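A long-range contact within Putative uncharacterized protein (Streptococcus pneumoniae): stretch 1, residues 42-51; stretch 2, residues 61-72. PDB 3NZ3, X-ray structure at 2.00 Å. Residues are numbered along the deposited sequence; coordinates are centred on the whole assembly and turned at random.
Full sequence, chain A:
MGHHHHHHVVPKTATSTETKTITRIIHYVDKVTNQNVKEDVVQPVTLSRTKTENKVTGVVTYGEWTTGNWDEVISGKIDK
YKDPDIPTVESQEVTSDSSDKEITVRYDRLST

Stretch 1, residues 42-51: VQPVTLSRTK
Stretch 2 61-72: TYGEWTTGNWDE

Residues 42-51 form one continuous extended strand, with phi between about -80° and -150° and psi between 87° and 160°. The second stretch runs back along it: a strand through Thr61 and Tyr62, a looser segment, then a short strand, 68-70, whose direction makes 172° with the first, nearly antiparallel, at a closest axial approach of 7.4 Å. Residues 61-67 are all extended, with phi -71° to -127° and psi 140° to 180°; Gly68 stands apart at -141°/-165°. The CA-CA register is Lys51 with Tyr62 (4.7 Å), Thr50 with Gly63 (5.1 Å), Arg49 with Trp65 (4.6 Å), Leu47 with Thr66 (5.3 Å), Val45 with Gly68 (6.3 Å) and Gln43 with Trp70 (6.2 Å), so the chains diverge toward Gln43. Lys51 and Tyr62 are an antiparallel, non-hydrogen-bonded pair with side chains on the same face. Next to them Gly63 N donates to Thr50 O (2.9 Å), and Tyr62 CA approaches that same oxygen at 3.4 Å.

Further along, Thr66 N donates to Ser48 O (2.9 Å), but Ser48 N donates to the side-chain Thr66 OG1 (2.9 Å). Threonine suits this place because its p rotamer (chi1 51°) brings a hydroxyl to a backbone amide. A water bridges Thr66 OG1 (2.7 Å) and Thr46 O (3.0 Å). Another links the chains where they lack a direct bond, accepting from Thr50 N (2.9 Å) and donating to Glu64 O (2.8 Å).

Arg49 dominates the side-chain packing. With chi1 at 68° (p) and the rest of the chain extended, its guanidinium lies flat on the Tyr62 ring (chi1 -71°, m; chi2 -79°), centres 3.8 Å apart and planes at 15°, a stacked cation-pi arrangement. Trp65 CZ2 covers the opposite face of the guanidinium, 3.4 Å from Arg49 NE. Arginine suits the middle of this sandwich: its planar charged group stacks on an aromatic ring, while its aliphatic CD makes a CH-pi contact 3.7 Å from the centroid of the Trp65 five-membered ring. A water accepts from Arg49 NH1 (2.8 Å) and donates to Gly63 O (2.6 Å).

Trp65 (m, chi2 95°) also packs its CE3 3.9 Å from CB of the buried Leu47 (m, t), whose CD2 lies 3.7 Å from Gly68 N. Gly68 leaves room for Val45 (t): an ideal CB here would sit 2.4 Å from Val45 CG1, a clash. Val45 CG2 meets CD1 of Trp70 (m, chi2 -40°) at 3.6 Å. At the far end, where the CA atoms of Gln43 and Trp70 are 6.2 Å apart, the long side chain of Gln43 (m, t, chi3 -61°) carries its amide across, NE2 donating to Asp71 O (3.0 Å, 166°).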

# COMPACT_ATOMS: atom_id res chain seq x y z
N VAL A 42 2.57 2.85 6.45
CA VAL A 42 2.14 1.53 6.01
C VAL A 42 0.65 1.58 5.69
O VAL A 42 -0.16 1.99 6.53
CB VAL A 42 2.47 0.44 7.07
CG1 VAL A 42 1.97 -0.96 6.62
CG2 VAL A 42 3.97 0.38 7.35
N GLN A 43 0.30 1.18 4.46
CA GLN A 43 -1.09 1.26 3.98
C GLN A 43 -1.63 -0.10 3.54
O GLN A 43 -1.54 -0.46 2.36
CB GLN A 43 -1.20 2.27 2.83
CG GLN A 43 -0.64 3.66 3.14
CD GLN A 43 -0.86 4.65 2.03
OE1 GLN A 43 -0.38 4.47 0.90
NE2 GLN A 43 -1.57 5.71 2.34
N PRO A 44 -2.20 -0.88 4.49
CA PRO A 44 -2.74 -2.19 4.15
C PRO A 44 -4.18 -2.10 3.65
O PRO A 44 -5.01 -1.39 4.23
CB PRO A 44 -2.67 -2.95 5.47
CG PRO A 44 -2.78 -1.89 6.54
CD PRO A 44 -2.29 -0.59 5.94
N VAL A 45 -4.47 -2.79 2.56
CA VAL A 45 -5.83 -2.88 2.05
C VAL A 45 -6.24 -4.35 1.99
O VAL A 45 -5.55 -5.16 1.39
CB VAL A 45 -5.98 -2.16 0.69
CG1 VAL A 45 -7.29 -2.55 -0.00
CG2 VAL A 45 -5.90 -0.63 0.89
N THR A 46 -7.36 -4.68 2.64
CA THR A 46 -7.81 -6.06 2.74
C THR A 46 -9.06 -6.28 1.88
O THR A 46 -10.15 -5.79 2.20
CB THR A 46 -8.03 -6.48 4.22
OG1 THR A 46 -6.78 -6.37 4.91
CG2 THR A 46 -8.55 -7.92 4.34
N LEU A 47 -8.87 -7.01 0.79
CA LEU A 47 -9.95 -7.31 -0.15
C LEU A 47 -10.58 -8.65 0.19
O LEU A 47 -9.96 -9.47 0.88
CB LEU A 47 -9.42 -7.33 -1.59
CG LEU A 47 -8.65 -6.07 -2.02
CD1 LEU A 47 -8.20 -6.22 -3.45
CD2 LEU A 47 -9.49 -4.81 -1.85
N SER A 48 -11.80 -8.87 -0.28
CA SER A 48 -12.52 -10.10 0.02
C SER A 48 -13.35 -10.59 -1.16
O SER A 48 -13.74 -9.82 -2.03
CB SER A 48 -13.43 -9.92 1.23
OG SER A 48 -14.61 -9.20 0.87
N ARG A 49 -13.62 -11.89 -1.16
CA ARG A 49 -14.58 -12.47 -2.09
C ARG A 49 -15.31 -13.64 -1.43
O ARG A 49 -14.77 -14.27 -0.52
CB ARG A 49 -13.89 -12.91 -3.40
CG ARG A 49 -12.93 -14.08 -3.24
CD ARG A 49 -12.46 -14.61 -4.59
NE ARG A 49 -11.44 -15.64 -4.44
CZ ARG A 49 -10.87 -16.30 -5.44
NH1 ARG A 49 -11.22 -16.05 -6.70
NH2 ARG A 49 -9.94 -17.22 -5.19
N THR A 50 -16.53 -13.91 -1.89
CA THR A 50 -17.30 -15.03 -1.35
C THR A 50 -16.89 -16.33 -2.03
O THR A 50 -16.56 -16.33 -3.22
CB THR A 50 -18.83 -14.79 -1.48
OG1 THR A 50 -19.13 -13.48 -1.00
CG2 THR A 50 -19.61 -15.79 -0.65
N LYS A 51 -16.87 -17.41 -1.26
CA LYS A 51 -16.57 -18.74 -1.76
C LYS A 51 -17.79 -19.60 -1.46
O LYS A 51 -18.25 -19.64 -0.32
CB LYS A 51 -15.34 -19.33 -1.07
CG LYS A 51 -14.97 -20.75 -1.53
CD LYS A 51 -14.07 -21.43 -0.50
CE LYS A 51 -13.53 -22.77 -1.02
NZ LYS A 51 -12.47 -23.29 -0.11
N THR A 61 -17.55 -22.22 -6.41
CA THR A 61 -17.67 -20.99 -7.19
C THR A 61 -17.24 -19.78 -6.35
O THR A 61 -17.51 -19.71 -5.15
CB THR A 61 -19.09 -20.77 -7.79
OG1 THR A 61 -20.04 -20.55 -6.75
CG2 THR A 61 -19.52 -21.98 -8.63
N TYR A 62 -16.55 -18.84 -7.00
CA TYR A 62 -16.04 -17.63 -6.34
C TYR A 62 -16.72 -16.38 -6.88
O TYR A 62 -16.93 -16.24 -8.09
CB TYR A 62 -14.54 -17.50 -6.56
CG TYR A 62 -13.71 -18.49 -5.80
CD1 TYR A 62 -13.45 -18.32 -4.44
CD2 TYR A 62 -13.16 -19.61 -6.43
CE1 TYR A 62 -12.68 -19.23 -3.73
CE2 TYR A 62 -12.39 -20.53 -5.73
CZ TYR A 62 -12.15 -20.33 -4.38
OH TYR A 62 -11.38 -21.23 -3.67
N GLY A 63 -17.02 -15.46 -5.98
CA GLY A 63 -17.54 -14.16 -6.38
C GLY A 63 -16.40 -13.23 -6.76
O GLY A 63 -15.22 -13.60 -6.67
N GLU A 64 -16.74 -12.02 -7.18
CA GLU A 64 -15.74 -11.00 -7.49
C GLU A 64 -15.10 -10.49 -6.21
O GLU A 64 -15.73 -10.50 -5.15
CB GLU A 64 -16.39 -9.84 -8.25
CG GLU A 64 -16.94 -10.19 -9.63
CD GLU A 64 -15.88 -10.77 -10.54
OE1 GLU A 64 -14.79 -10.17 -10.66
OE2 GLU A 64 -16.12 -11.83 -11.14
N TRP A 65 -13.85 -10.05 -6.31
CA TRP A 65 -13.16 -9.40 -5.19
C TRP A 65 -13.62 -7.96 -5.02
O TRP A 65 -13.99 -7.29 -5.99
CB TRP A 65 -11.65 -9.37 -5.44
CG TRP A 65 -10.93 -10.67 -5.37
CD1 TRP A 65 -10.61 -11.49 -6.42
CD2 TRP A 65 -10.35 -11.26 -4.20
NE1 TRP A 65 -9.90 -12.58 -5.97
CE2 TRP A 65 -9.72 -12.46 -4.61
CE3 TRP A 65 -10.31 -10.91 -2.84
CZ2 TRP A 65 -9.07 -13.32 -3.71
CZ3 TRP A 65 -9.66 -11.75 -1.94
CH2 TRP A 65 -9.06 -12.95 -2.38
N THR A 66 -13.57 -7.46 -3.78
CA THR A 66 -13.79 -6.04 -3.52
C THR A 66 -12.59 -5.25 -4.04
O THR A 66 -11.60 -5.82 -4.51
CB THR A 66 -13.98 -5.76 -2.01
OG1 THR A 66 -12.92 -6.36 -1.27
CG2 THR A 66 -15.32 -6.31 -1.53
N THR A 67 -12.70 -3.92 -3.99
CA THR A 67 -11.60 -3.05 -4.36
C THR A 67 -11.30 -2.06 -3.24
O THR A 67 -12.15 -1.81 -2.38
CB THR A 67 -11.90 -2.23 -5.63
OG1 THR A 67 -13.16 -1.58 -5.47
CG2 THR A 67 -11.93 -3.13 -6.87
N GLY A 68 -10.10 -1.50 -3.28
CA GLY A 68 -9.69 -0.53 -2.28
C GLY A 68 -8.89 0.60 -2.87
O GLY A 68 -8.86 0.81 -4.10
N ASN A 69 -8.22 1.33 -1.99
CA ASN A 69 -7.49 2.53 -2.36
C ASN A 69 -6.41 2.80 -1.32
O ASN A 69 -6.70 2.79 -0.11
CB ASN A 69 -8.47 3.70 -2.43
CG ASN A 69 -7.88 4.93 -3.10
OD1 ASN A 69 -7.53 5.90 -2.42
ND2 ASN A 69 -7.79 4.90 -4.42
N TRP A 70 -5.18 3.01 -1.79
CA TRP A 70 -4.13 3.57 -0.93
C TRP A 70 -4.26 5.09 -1.00
O TRP A 70 -4.21 5.66 -2.09
CB TRP A 70 -2.74 3.15 -1.40
CG TRP A 70 -2.45 1.68 -1.27
CD1 TRP A 70 -2.82 0.87 -0.23
CD2 TRP A 70 -1.71 0.85 -2.18
NE1 TRP A 70 -2.36 -0.41 -0.45
CE2 TRP A 70 -1.68 -0.45 -1.63
CE3 TRP A 70 -1.07 1.09 -3.40
CZ2 TRP A 70 -1.04 -1.52 -2.27
CZ3 TRP A 70 -0.43 0.02 -4.04
CH2 TRP A 70 -0.43 -1.26 -3.47
N ASP A 71 -4.44 5.72 0.15
CA ASP A 71 -4.65 7.16 0.20
C ASP A 71 -3.40 7.94 -0.17
O ASP A 71 -2.27 7.46 -0.00
CB ASP A 71 -5.11 7.59 1.60
CG ASP A 71 -6.51 7.12 1.93
OD1 ASP A 71 -7.30 6.85 1.01
OD2 ASP A 71 -6.81 7.02 3.14
N GLU A 72 -3.61 9.16 -0.66
CA GLU A 72 -2.53 10.11 -0.86
C GLU A 72 -1.81 10.37 0.46
O GLU A 72 -2.45 10.46 1.52
CB GLU A 72 -3.08 11.43 -1.43
CG GLU A 72 -2.02 12.53 -1.54
CD GLU A 72 -2.56 13.90 -1.95
OE1 GLU A 72 -3.70 14.24 -1.59
OE2 GLU A 72 -1.81 14.65 -2.62
O HOH W 1 -13.01 -5.78 1.41
O HOH W 2 -13.08 -14.34 -7.93
O HOH W 3 -17.59 -12.17 -3.96
O HOH W 4 -19.57 -17.42 -4.35